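Local atomic coordinates of DNA endonuclease I-CvuI (Chlorella vulgaris, PDB entry 5A77), a protein that probably acts as a homing endonuclease of the LAGLIDADG family, cutting double-stranded DNA with the help of magnesium to promote spread of its intron. Residues F12-I25 with L91-A105. Sequence-based numbering, arbitrary orientation.
Sequences FAWLAGFVDADGCI and LEKLLPYLQLKRAQA. With MG (magnesium ion), chain G; MG (magnesium ion), chain H; nucleotides of chain F; nucleotides of chain D.
Lys101 reaches past Asp20, near the end of helix 6-22, from the loop after helix 84-94 to the cleaved DNA. Its CB and CG pass Asp20 OD1, CG at 3.5 Å; CD then lies against the backbone, 3.6 Å from Val19 O, and CE sits 3.5 Å from Gly23 O. Bends at chi3 (142°) and chi4 (63°) turn NZ onto the 5' phosphate of DG1 of chain F, where it donates a 2.6 Å hydrogen bond to OP2, with a weak second bond to Asp20 O.

The loop leading into this lysine is gripped by the carboxylate of Asp20, which faces the backbone N-H groups of Gln99, Leu100 and Lys101. Gln99 N donates to the syn lone pair of Asp20 OD2 at 2.8 Å, fairly straight (158°), while Leu100 N reaches OD2 and Lys101 N reaches OD1 weakly. OD2 also accepts a weak hydrogen bond from Trp14 NE1 of the second subunit. With an alanine for Asp20, the loop N-H groups would probably lose their acceptor, leaving the base of Lys101 free to shift relative to the phosphate.

Farther up the helix the contact turns apolar. Leu94 fits as a knob among Phe12, Leu15, Ala16 and Val19; Ala13 CB lies over one face of the Tyr97 ring, and Lys93 CG covers a face of Phe12, 4.0 Å from the ring centroid. Beyond the helix, Ile25 CD1 meets Leu98 CD1 tip to tip at 3.6 Å.

Just past Asp20, Ala21 O binds one magnesium ion and Asp22 OD2 another, and each ion is shared with the second subunit. Helix 6-22, packed against its counterpart there and ending at the metals, is the LAGLIDADG helix at the active site of a homodimeric homing endonuclease.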
loop_
_atom_site.group_PDB
_atom_site.type_symbol
_atom_site.label_atom_id
_atom_site.label_comp_id
_atom_site.label_asym_id
_atom_site.label_seq_id
_atom_site.Cartn_x
_atom_site.Cartn_y
_atom_site.Cartn_z
ATOM N N PHE B 12 11.639 -2.048 8.881
ATOM C CA PHE B 12 10.686 -3.151 8.983
ATOM C C PHE B 12 9.268 -2.627 9.231
ATOM O O PHE B 12 8.288 -3.228 8.793
ATOM C CB PHE B 12 11.097 -4.123 10.098
ATOM C CG PHE B 12 12.355 -4.901 9.801
ATOM C CD1 PHE B 12 12.622 -5.353 8.519
ATOM C CD2 PHE B 12 13.271 -5.179 10.806
ATOM C CE1 PHE B 12 13.790 -6.069 8.241
ATOM C CE2 PHE B 12 14.439 -5.884 10.537
ATOM C CZ PHE B 12 14.698 -6.330 9.252
ATOM N N ALA B 13 9.168 -1.493 9.921
ATOM C CA ALA B 13 7.876 -0.848 10.166
ATOM C C ALA B 13 7.340 -0.211 8.880
ATOM O O ALA B 13 6.157 -0.349 8.555
ATOM C CB ALA B 13 7.999 0.194 11.271
ATOM N N TRP B 14 8.214 0.481 8.155
ATOM C CA TRP B 14 7.869 1.036 6.848
ATOM C C TRP B 14 7.410 -0.080 5.918
ATOM O O TRP B 14 6.370 0.028 5.276
ATOM C CB TRP B 14 9.063 1.790 6.225
ATOM C CG TRP B 14 8.796 2.260 4.812
ATOM C CD1 TRP B 14 8.265 3.462 4.434
ATOM C CD2 TRP B 14 9.040 1.526 3.592
ATOM N NE1 TRP B 14 8.159 3.520 3.064
ATOM C CE2 TRP B 14 8.624 2.362 2.531
ATOM C CE3 TRP B 14 9.567 0.266 3.310
ATOM C CZ2 TRP B 14 8.720 1.948 1.195
ATOM C CZ3 TRP B 14 9.663 -0.134 1.979
ATOM C CH2 TRP B 14 9.238 0.708 0.940
ATOM N N LEU B 15 8.193 -1.154 5.852
ATOM C CA LEU B 15 7.880 -2.280 4.976
ATOM C C LEU B 15 6.598 -2.984 5.408
ATOM O O LEU B 15 5.787 -3.396 4.573
ATOM C CB LEU B 15 9.036 -3.280 4.941
ATOM C CG LEU B 15 8.763 -4.419 3.961
ATOM C CD1 LEU B 15 8.416 -3.843 2.595
ATOM C CD2 LEU B 15 9.945 -5.380 3.870
ATOM N N ALA B 16 6.412 -3.125 6.712
ATOM C CA ALA B 16 5.154 -3.639 7.191
ATOM C C ALA B 16 4.050 -2.732 6.677
ATOM O O ALA B 16 3.015 -3.204 6.186
ATOM C CB ALA B 16 5.140 -3.718 8.704
ATOM N N GLY B 17 4.290 -1.427 6.775
ATOM C CA GLY B 17 3.343 -0.443 6.297
ATOM C C GLY B 17 3.015 -0.689 4.840
ATOM O O GLY B 17 1.861 -0.588 4.426
ATOM N N PHE B 18 4.031 -1.055 4.069
ATOM C CA PHE B 18 3.880 -1.224 2.631
ATOM C C PHE B 18 3.128 -2.507 2.287
ATOM O O PHE B 18 2.227 -2.507 1.440
ATOM C CB PHE B 18 5.255 -1.208 1.971
ATOM C CG PHE B 18 5.241 -0.750 0.557
ATOM C CD1 PHE B 18 5.120 0.607 0.255
ATOM C CD2 PHE B 18 5.379 -1.659 -0.482
ATOM C CE1 PHE B 18 5.131 1.048 -1.066
ATOM C CE2 PHE B 18 5.392 -1.230 -1.812
ATOM C CZ PHE B 18 5.260 0.126 -2.103
ATOM N N VAL B 19 3.499 -3.599 2.946
ATOM C CA VAL B 19 2.839 -4.882 2.728
ATOM C C VAL B 19 1.340 -4.825 3.108
ATOM O O VAL B 19 0.491 -5.343 2.374
ATOM C CB VAL B 19 3.549 -6.008 3.520
ATOM C CG1 VAL B 19 2.771 -7.310 3.429
ATOM C CG2 VAL B 19 4.969 -6.196 2.996
ATOM N N ASP B 20 1.003 -4.181 4.226
ATOM C CA ASP B 20 -0.407 -4.058 4.618
ATOM C C ASP B 20 -1.256 -3.405 3.530
ATOM O O ASP B 20 -2.464 -3.633 3.463
ATOM C CB ASP B 20 -0.559 -3.256 5.913
ATOM C CG ASP B 20 -0.484 -4.120 7.140
ATOM O OD1 ASP B 20 -0.819 -5.314 7.040
ATOM O OD2 ASP B 20 -0.090 -3.615 8.207
ATOM N N ALA B 21 -0.623 -2.590 2.686
ATOM C CA ALA B 21 -1.353 -1.861 1.659
ATOM C C ALA B 21 -1.261 -2.549 0.308
ATOM O O ALA B 21 -2.272 -2.753 -0.350
ATOM C CB ALA B 21 -0.852 -0.438 1.562
ATOM N N ASP B 22 -0.051 -2.904 -0.113
ATOM C CA ASP B 22 0.117 -3.589 -1.398
ATOM C C ASP B 22 0.915 -4.864 -1.325
ATOM O O ASP B 22 1.734 -5.122 -2.201
ATOM C CB ASP B 22 0.768 -2.670 -2.420
ATOM C CG ASP B 22 -0.225 -1.725 -3.046
ATOM O OD1 ASP B 22 -1.434 -2.062 -3.010
ATOM O OD2 ASP B 22 0.198 -0.658 -3.550
ATOM N N GLY B 23 0.679 -5.655 -0.288
ATOM C CA GLY B 23 1.325 -6.942 -0.167
ATOM C C GLY B 23 0.346 -8.094 -0.309
ATOM O O GLY B 23 -0.867 -7.906 -0.408
ATOM N N CYS B 24 0.886 -9.301 -0.324
ATOM C CA CYS B 24 0.081 -10.498 -0.433
ATOM C C CYS B 24 0.777 -11.582 0.349
ATOM O O CYS B 24 1.816 -12.092 -0.082
ATOM C CB CYS B 24 -0.105 -10.915 -1.895
ATOM S SG CYS B 24 -1.249 -12.304 -2.152
ATOM N N ILE B 25 0.228 -11.899 1.515
ATOM C CA ILE B 25 0.688 -13.028 2.308
ATOM C C ILE B 25 -0.282 -14.175 2.103
ATOM O O ILE B 25 -1.401 -14.138 2.604
ATOM C CB ILE B 25 0.791 -12.667 3.792
ATOM C CG1 ILE B 25 1.619 -11.386 3.941
ATOM C CG2 ILE B 25 1.341 -13.851 4.610
ATOM C CD1 ILE B 25 2.065 -11.110 5.345
ATOM N N LEU B 91 8.681 -13.195 8.039
ATOM C CA LEU B 91 7.455 -12.903 8.755
ATOM C C LEU B 91 7.704 -12.418 10.186
ATOM O O LEU B 91 7.070 -11.441 10.610
ATOM C CB LEU B 91 6.541 -14.124 8.735
ATOM C CG LEU B 91 5.876 -14.186 7.354
ATOM C CD1 LEU B 91 5.031 -15.432 7.157
ATOM C CD2 LEU B 91 5.037 -12.940 7.131
ATOM N N GLU B 92 8.636 -13.047 10.853
ATOM C CA GLU B 92 9.028 -12.684 12.174
ATOM C C GLU B 92 9.644 -11.287 12.238
ATOM O O GLU B 92 9.767 -10.707 13.287
ATOM C CB GLU B 92 9.994 -13.741 12.737
ATOM C CG GLU B 92 10.142 -15.041 11.937
ATOM C CD GLU B 92 10.596 -16.234 12.773
ATOM O OE1 GLU B 92 9.736 -16.913 13.350
ATOM O OE2 GLU B 92 11.805 -16.516 12.847
ATOM N N LYS B 93 10.051 -10.753 11.107
ATOM C CA LYS B 93 10.570 -9.392 11.001
ATOM C C LYS B 93 9.411 -8.426 10.998
ATOM O O LYS B 93 9.420 -7.435 11.719
ATOM C CB LYS B 93 11.417 -9.214 9.743
ATOM C CG LYS B 93 12.868 -9.578 9.933
ATOM C CD LYS B 93 13.520 -9.869 8.610
ATOM C CE LYS B 93 14.899 -10.448 8.805
ATOM N NZ LYS B 93 15.406 -11.041 7.532
ATOM N N LEU B 94 8.397 -8.745 10.199
ATOM C CA LEU B 94 7.254 -7.862 9.982
ATOM C C LEU B 94 6.172 -7.999 11.048
ATOM O O LEU B 94 5.555 -7.013 11.444
ATOM C CB LEU B 94 6.654 -8.132 8.602
ATOM C CG LEU B 94 7.685 -7.889 7.497
ATOM C CD1 LEU B 94 7.139 -8.176 6.102
ATOM C CD2 LEU B 94 8.179 -6.461 7.601
ATOM N N LEU B 95 5.964 -9.235 11.499
ATOM C CA LEU B 95 4.919 -9.618 12.456
ATOM C C LEU B 95 4.598 -8.595 13.551
ATOM O O LEU B 95 3.429 -8.269 13.752
ATOM C CB LEU B 95 5.311 -10.945 13.101
ATOM C CG LEU B 95 4.259 -11.992 13.414
ATOM C CD1 LEU B 95 3.248 -12.084 12.293
ATOM C CD2 LEU B 95 4.985 -13.317 13.605
ATOM N N PRO B 96 5.624 -8.068 14.252
ATOM C CA PRO B 96 5.301 -7.059 15.271
ATOM C C PRO B 96 4.667 -5.773 14.714
ATOM O O PRO B 96 4.097 -4.997 15.490
ATOM C CB PRO B 96 6.666 -6.740 15.894
ATOM C CG PRO B 96 7.521 -7.920 15.580
ATOM C CD PRO B 96 7.070 -8.366 14.231
ATOM N N TYR B 97 4.754 -5.549 13.406
ATOM C CA TYR B 97 4.233 -4.308 12.837
ATOM C C TYR B 97 3.085 -4.507 11.857
ATOM O O TYR B 97 2.378 -3.558 11.545
ATOM C CB TYR B 97 5.347 -3.529 12.142
ATOM C CG TYR B 97 6.609 -3.424 12.954
ATOM C CD1 TYR B 97 6.680 -2.576 14.049
ATOM C CD2 TYR B 97 7.730 -4.180 12.631
ATOM C CE1 TYR B 97 7.835 -2.480 14.797
ATOM C CE2 TYR B 97 8.886 -4.091 13.372
ATOM C CZ TYR B 97 8.935 -3.239 14.452
ATOM O OH TYR B 97 10.087 -3.145 15.194
ATOM N N LEU B 98 2.887 -5.716 11.354
ATOM C CA LEU B 98 1.754 -5.914 10.464
ATOM C C LEU B 98 0.441 -5.707 11.219
ATOM O O LEU B 98 0.165 -6.360 12.233
ATOM C CB LEU B 98 1.777 -7.296 9.830
ATOM C CG LEU B 98 2.764 -7.554 8.698
ATOM C CD1 LEU B 98 2.580 -8.981 8.207
ATOM C CD2 LEU B 98 2.579 -6.568 7.566
ATOM N N GLN B 99 -0.369 -4.784 10.731
ATOM C CA GLN B 99 -1.664 -4.572 11.348
ATOM C C GLN B 99 -2.721 -5.303 10.539
ATOM O O GLN B 99 -3.357 -6.227 11.031
ATOM C CB GLN B 99 -1.978 -3.073 11.461
ATOM C CG GLN B 99 -2.358 -2.633 12.884
ATOM C CD GLN B 99 -1.190 -2.731 13.856
ATOM O OE1 GLN B 99 -0.061 -2.388 13.516
ATOM N NE2 GLN B 99 -1.457 -3.207 15.063
ATOM N N LEU B 100 -2.871 -4.918 9.279
ATOM C CA LEU B 100 -3.921 -5.455 8.422
ATOM C C LEU B 100 -3.803 -6.931 8.081
ATOM O O LEU B 100 -4.819 -7.617 7.927
ATOM C CB LEU B 100 -3.976 -4.662 7.118
ATOM C CG LEU B 100 -4.359 -3.210 7.340
ATOM C CD1 LEU B 100 -4.599 -2.531 6.011
ATOM C CD2 LEU B 100 -5.608 -3.164 8.222
ATOM N N LYS B 101 -2.576 -7.422 7.944
ATOM C CA LYS B 101 -2.387 -8.757 7.402
ATOM C C LYS B 101 -1.708 -9.717 8.378
ATOM O O LYS B 101 -1.173 -10.747 7.969
ATOM C CB LYS B 101 -1.597 -8.658 6.093
ATOM C CG LYS B 101 -2.286 -7.775 5.054
ATOM C CD LYS B 101 -1.629 -7.876 3.695
ATOM C CE LYS B 101 -2.658 -7.835 2.563
ATOM N NZ LYS B 101 -3.416 -6.574 2.490
ATOM N N ARG B 102 -1.744 -9.387 9.667
ATOM C CA ARG B 102 -1.076 -10.211 10.666
ATOM C C ARG B 102 -1.730 -11.594 10.802
ATOM O O ARG B 102 -1.056 -12.571 11.124
ATOM C CB ARG B 102 -1.052 -9.511 12.025
ATOM C CG ARG B 102 -0.085 -10.169 13.010
ATOM C CD ARG B 102 -0.239 -9.646 14.425
ATOM N NE ARG B 102 -0.063 -8.199 14.517
ATOM C CZ ARG B 102 -0.151 -7.516 15.656
ATOM N NH1 ARG B 102 -0.418 -8.157 16.789
ATOM N NH2 ARG B 102 0.018 -6.197 15.662
ATOM N N ALA B 103 -3.035 -11.678 10.549
ATOM C CA ALA B 103 -3.726 -12.969 10.564
ATOM C C ALA B 103 -3.155 -13.915 9.496
ATOM O O ALA B 103 -2.819 -15.069 9.792
ATOM C CB ALA B 103 -5.209 -12.777 10.364
ATOM N N GLN B 104 -3.033 -13.418 8.265
ATOM C CA GLN B 104 -2.450 -14.202 7.183
ATOM C C GLN B 104 -1.034 -14.622 7.551
ATOM O O GLN B 104 -0.633 -15.754 7.300
ATOM C CB GLN B 104 -2.444 -13.419 5.873
ATOM C CG GLN B 104 -3.816 -13.074 5.332
ATOM C CD GLN B 104 -4.184 -11.628 5.585
ATOM O OE1 GLN B 104 -4.620 -11.251 6.683
ATOM N NE2 GLN B 104 -3.985 -10.798 4.575
ATOM N N ALA B 105 -0.289 -13.715 8.172
ATOM C CA ALA B 105 1.055 -14.036 8.644
ATOM C C ALA B 105 1.046 -15.210 9.607
ATOM O O ALA B 105 1.744 -16.196 9.395
ATOM C CB ALA B 105 1.684 -12.842 9.304
HETATM MG MG MG G . -4.328 -1.956 -0.932
HETATM MG MG MG H . 0.015 1.351 -4.950
ATOM O OP3 DG F 1 -5.069 -6.222 -1.051
ATOM P P DG F 1 -3.737 -5.573 -1.182
ATOM O OP1 DG F 1 -3.965 -4.238 -1.787
ATOM O OP2 DG F 1 -3.061 -5.665 0.133
ATOM O "O5'" DG F 1 -2.834 -6.434 -2.182
ATOM C "C5'" DG F 1 -2.932 -6.246 -3.608
ATOM C "C4'" DG F 1 -3.846 -7.300 -4.192
ATOM O "O4'" DG F 1 -3.771 -7.323 -5.640
ATOM C "C3'" DG F 1 -3.546 -8.715 -3.735
ATOM O "O3'" DG F 1 -4.750 -9.293 -3.397
ATOM C "C2'" DG F 1 -2.937 -9.373 -4.982
ATOM C "C1'" DG F 1 -3.713 -8.668 -6.067
ATOM N N9 DG F 1 -3.107 -8.680 -7.392
ATOM C C8 DG F 1 -1.845 -8.249 -7.738
ATOM N N7 DG F 1 -1.614 -8.314 -9.023
ATOM C C5 DG F 1 -2.805 -8.792 -9.559
ATOM C C6 DG F 1 -3.159 -9.067 -10.896
ATOM O O6 DG F 1 -2.471 -8.947 -11.907
ATOM N N1 DG F 1 -4.460 -9.539 -11.001
ATOM C C2 DG F 1 -5.312 -9.719 -9.951
ATOM N N2 DG F 1 -6.537 -10.175 -10.251
ATOM N N3 DG F 1 -4.996 -9.465 -8.689
ATOM C C4 DG F 1 -3.731 -9.010 -8.569
ATOM P P DC D 14 0.986 0.262 -8.028
ATOM O OP1 DC D 14 0.997 0.895 -6.685
ATOM O OP2 DC D 14 2.112 0.469 -8.969
ATOM O "O5'" DC D 14 0.764 -1.331 -7.888
ATOM C "C5'" DC D 14 0.292 -1.888 -6.661
ATOM C "C4'" DC D 14 -1.142 -2.409 -6.783
ATOM O "O4'" DC D 14 -1.510 -2.603 -8.180
ATOM C "C3'" DC D 14 -1.400 -3.757 -6.091
ATOM O "O3'" DC D 14 -2.438 -3.619 -5.100
ATOM C "C2'" DC D 14 -1.819 -4.688 -7.248
ATOM C "C1'" DC D 14 -2.389 -3.693 -8.239
ATOM N N1 DC D 14 -2.508 -4.186 -9.679
ATOM C C2 DC D 14 -3.531 -5.086 -10.031
ATOM O O2 DC D 14 -4.308 -5.488 -9.156
ATOM N N3 DC D 14 -3.643 -5.492 -11.325
ATOM C C4 DC D 14 -2.793 -5.029 -12.245
ATOM N N4 DC D 14 -2.944 -5.452 -13.506
ATOM C C5 DC D 14 -1.751 -4.108 -11.915
ATOM C C6 DC D 14 -1.651 -3.714 -10.633
#